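Local structure of takeout-like protein 1 (Epiphyas postvittana, 3E8T) at residues S52-T57 against E187-P192. The protein probably acts as an insect carrier of hydrophobic ligands, holding the long isoprenoid tail of ubiquinone-8 in an internal tunnel. Sequence-based numbering, arbitrary orientation.
Sequences SGLQFT and EEFGKP. With UQ8 (Ubiquinone-8), chain B.
S52 OG donates a hydrogen bond to OE1 of E188, 2.6 Å between the two oxygens, and arrives from above the carboxylate plane, 38° out of it. The bend at chi2 of E188 swings the carboxylate round to the hydroxyl, so a short polar side chain on the turn can meet a longer acid on the helix. With E188 replaced by an alanine, the S52 hydroxyl would probably be left without this acceptor, and the turn would lose its polar tie to the helix. Deeper in, L54 CD2 sits squarely over the face of F189, 3.8 Å from the ring centroid and 10° off its normal, a CH-pi contact. With CG anti to the backbone N (chi1 176°), the branched leucine lays a methyl on the broad phenyl face in a buried spot where both apolar side chains also border the isoprenoid tail. The opposite face of F189 rests on E188 CB, 3.5 Å above the ring plane. The contact joins the first hairpin of the sheet to helix 182-211 in the alpha/beta-wrap (TULIP) fold of the JHBP family, in which a strongly curved antiparallel sheet wraps a long helix, as in BPI-type lipid-binding proteins. S52 and G53 form a type I' turn, and G53 suits it because a side chain there would strike the carbonyl O of S52. Inward, F189 CB lies 3.8 Å from UQ8 C38, and F56 CE1 3.4 Å from UQ8 C45. G190 CA approaches UQ8 C33 at 3.6 Å; a side chain here would crowd the tail. F49 on the neighbouring strand 42-51 meets the rings of both F56 and F189, while Q55 NE2 is hydrogen-bonded to D50 across the hairpin.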
loop_
_atom_site.group_PDB
_atom_site.type_symbol
_atom_site.label_atom_id
_atom_site.label_comp_id
_atom_site.label_asym_id
_atom_site.label_seq_id
_atom_site.Cartn_x
_atom_site.Cartn_y
_atom_site.Cartn_z
ATOM N N SER A 52 15.102 -13.466 6.279
ATOM C CA SER A 52 16.298 -13.614 5.490
ATOM C C SER A 52 17.555 -13.095 6.178
ATOM O O SER A 52 18.486 -12.663 5.522
ATOM C CB SER A 52 16.131 -13.002 4.127
ATOM O OG SER A 52 15.155 -13.758 3.403
ATOM N N GLY A 53 17.579 -13.151 7.506
ATOM C CA GLY A 53 18.721 -12.675 8.253
ATOM C C GLY A 53 18.693 -11.204 8.677
ATOM O O GLY A 53 19.588 -10.807 9.405
ATOM N N LEU A 54 17.711 -10.447 8.211
ATOM C CA LEU A 54 17.562 -9.044 8.555
ATOM C C LEU A 54 16.521 -8.884 9.646
ATOM O O LEU A 54 15.384 -9.340 9.485
ATOM C CB LEU A 54 17.133 -8.217 7.325
ATOM C CG LEU A 54 16.847 -6.753 7.594
ATOM C CD1 LEU A 54 18.091 -6.006 8.028
ATOM C CD2 LEU A 54 16.272 -6.093 6.306
ATOM N N GLN A 55 16.897 -8.205 10.722
ATOM C CA GLN A 55 15.957 -7.745 11.714
ATOM C C GLN A 55 15.707 -6.258 11.532
ATOM O O GLN A 55 16.646 -5.473 11.596
ATOM C CB GLN A 55 16.467 -8.002 13.114
ATOM C CG GLN A 55 16.576 -9.488 13.431
ATOM C CD GLN A 55 17.835 -10.133 12.925
ATOM O OE1 GLN A 55 18.927 -9.646 13.138
ATOM N NE2 GLN A 55 17.675 -11.254 12.209
ATOM N N PHE A 56 14.460 -5.886 11.272
ATOM C CA PHE A 56 14.101 -4.522 10.930
ATOM C C PHE A 56 12.901 -4.066 11.725
ATOM O O PHE A 56 11.976 -4.842 11.935
ATOM C CB PHE A 56 13.733 -4.488 9.444
ATOM C CG PHE A 56 13.402 -3.128 8.905
ATOM C CD1 PHE A 56 14.402 -2.243 8.534
ATOM C CD2 PHE A 56 12.049 -2.755 8.753
ATOM C CE1 PHE A 56 14.021 -0.927 8.015
ATOM C CE2 PHE A 56 11.709 -1.508 8.235
ATOM C CZ PHE A 56 12.700 -0.643 7.890
ATOM N N THR A 57 12.921 -2.807 12.161
ATOM C CA THR A 57 11.764 -2.191 12.760
ATOM C C THR A 57 11.520 -0.841 12.092
ATOM O O THR A 57 12.471 -0.163 11.661
ATOM C CB THR A 57 11.904 -1.995 14.264
ATOM O OG1 THR A 57 12.866 -0.992 14.544
ATOM C CG2 THR A 57 12.265 -3.274 14.975
ATOM N N GLU A 187 12.154 -7.656 -3.422
ATOM C CA GLU A 187 11.506 -8.985 -3.406
ATOM C C GLU A 187 11.684 -9.681 -2.069
ATOM O O GLU A 187 10.824 -10.420 -1.628
ATOM C CB GLU A 187 12.040 -9.887 -4.529
ATOM C CG GLU A 187 11.583 -9.467 -5.893
ATOM C CD GLU A 187 11.475 -10.616 -6.928
ATOM O OE1 GLU A 187 11.424 -11.874 -6.638
ATOM O OE2 GLU A 187 11.397 -10.174 -8.109
ATOM N N GLU A 188 12.777 -9.449 -1.381
ATOM C CA GLU A 188 12.992 -10.050 -0.063
ATOM C C GLU A 188 12.145 -9.438 1.027
ATOM O O GLU A 188 11.658 -10.150 1.891
ATOM C CB GLU A 188 14.440 -9.904 0.356
ATOM C CG GLU A 188 15.338 -10.848 -0.350
ATOM C CD GLU A 188 15.326 -12.268 0.207
ATOM O OE1 GLU A 188 14.599 -12.577 1.162
ATOM O OE2 GLU A 188 16.046 -13.095 -0.371
ATOM N N PHE A 189 11.966 -8.123 0.995
ATOM C CA PHE A 189 11.444 -7.417 2.178
ATOM C C PHE A 189 10.213 -6.591 1.921
ATOM O O PHE A 189 9.699 -5.985 2.848
ATOM C CB PHE A 189 12.535 -6.536 2.773
ATOM C CG PHE A 189 13.794 -7.287 3.097
ATOM C CD1 PHE A 189 13.767 -8.368 3.985
ATOM C CD2 PHE A 189 14.986 -6.987 2.460
ATOM C CE1 PHE A 189 14.900 -9.076 4.234
ATOM C CE2 PHE A 189 16.140 -7.709 2.755
ATOM C CZ PHE A 189 16.068 -8.769 3.626
ATOM N N GLY A 190 9.733 -6.527 0.691
ATOM C CA GLY A 190 8.590 -5.659 0.419
ATOM C C GLY A 190 7.305 -6.122 1.039
ATOM O O GLY A 190 6.463 -5.290 1.414
ATOM N N LYS A 191 7.105 -7.422 1.162
ATOM C CA LYS A 191 5.802 -7.932 1.622
ATOM C C LYS A 191 5.355 -7.380 2.985
ATOM O O LYS A 191 4.214 -6.939 3.114
ATOM C CB LYS A 191 5.793 -9.463 1.624
ATOM C CG LYS A 191 4.481 -10.084 2.034
ATOM C CD LYS A 191 4.450 -11.626 1.901
ATOM C CE LYS A 191 3.106 -12.278 2.310
ATOM N NZ LYS A 191 1.910 -11.610 1.689
ATOM N N PRO A 192 6.215 -7.413 4.019
ATOM C CA PRO A 192 5.744 -6.857 5.279
ATOM C C PRO A 192 5.418 -5.359 5.247
ATOM O O PRO A 192 4.532 -4.869 5.986
ATOM C CB PRO A 192 6.864 -7.198 6.275
ATOM C CG PRO A 192 7.996 -7.539 5.493
ATOM C CD PRO A 192 7.543 -8.030 4.185
HETATM C C45 UQ8 B . 16.914 -1.313 6.350
HETATM C C44 UQ8 B . 17.153 -2.352 5.251
HETATM C C46 UQ8 B . 18.636 -2.529 5.063
HETATM C C43 UQ8 B . 16.493 -1.990 3.933
HETATM C C42 UQ8 B . 15.048 -1.511 4.142
HETATM C C41 UQ8 B . 14.181 -2.693 4.555
HETATM C C39 UQ8 B . 12.867 -2.663 3.804
HETATM C C40 UQ8 B . 11.528 -2.646 4.539
HETATM C C38 UQ8 B . 12.870 -2.726 2.436
HETATM C C37 UQ8 B . 11.732 -2.699 1.643
HETATM C C36 UQ8 B . 12.235 -2.471 0.217
HETATM C C34 UQ8 B . 11.115 -2.233 -0.779
HETATM C C35 UQ8 B . 11.522 -1.823 -2.040
HETATM C C33 UQ8 B . 9.778 -2.345 -0.404
HETATM C C32 UQ8 B . 8.642 -2.197 -1.192
HETATM C C31 UQ8 B . 7.471 -1.769 -0.269
HETATM C C29 UQ8 B . 6.124 -1.732 -0.977
HETATM C C30 UQ8 B . 5.708 -2.891 -1.938
HETATM C C28 UQ8 B . 5.264 -0.659 -0.769
HETATM C C27 UQ8 B . 4.014 -0.506 -1.356
HETATM C C26 UQ8 B . 3.052 0.275 -0.449
HETATM C C24 UQ8 B . 1.770 0.642 -1.205
HETATM C C25 UQ8 B . 1.802 1.675 -2.344
HETATM C C23 UQ8 B . 0.583 0.032 -0.861
HETATM C C22 UQ8 B . -0.675 0.248 -1.430
HETATM C C21 UQ8 B . -1.702 -0.741 -0.880
HETATM C C19 UQ8 B . -3.007 -0.833 -1.672
HETATM C C20 UQ8 B . -3.914 -1.958 -1.177
HETATM C C18 UQ8 B . -3.741 0.510 -1.793
HETATM C C17 UQ8 B . -5.091 0.349 -2.507
HETATM C C16 UQ8 B . -5.631 1.674 -3.073
HETATM C C14 UQ8 B . -7.107 1.498 -3.412
HETATM C C15 UQ8 B . -7.576 0.171 -4.038
HETATM C C13 UQ8 B . -8.038 2.498 -3.139
HETATM C C12 UQ8 B . -9.396 2.362 -3.416
HETATM C C11 UQ8 B . -10.109 3.703 -3.685
HETATM C C9 UQ8 B . -11.366 3.508 -4.554
HETATM C C10 UQ8 B . -11.850 2.049 -4.568
HETATM C C8 UQ8 B . -12.459 4.450 -4.055
HETATM C C7 UQ8 B . -13.616 3.713 -3.373
HETATM C C6 UQ8 B . -14.660 3.155 -4.370
HETATM C C1 UQ8 B . -15.154 1.858 -4.189
HETATM C C1M UQ8 B . -14.678 1.112 -3.112
HETATM C C2 UQ8 B . -16.098 1.301 -5.061
HETATM O O2 UQ8 B . -16.536 0.158 -4.898
HETATM C C3 UQ8 B . -16.572 2.042 -6.132
HETATM O O3 UQ8 B . -17.491 1.498 -6.979
HETATM C C3M UQ8 B . -18.807 1.688 -6.460
HETATM C C4 UQ8 B . -16.096 3.331 -6.343
HETATM O O4 UQ8 B . -16.575 4.046 -7.404
HETATM C C4M UQ8 B . -16.425 3.305 -8.624
HETATM C C5 UQ8 B . -15.147 3.882 -5.470
HETATM O O5 UQ8 B . -14.751 5.032 -5.677
#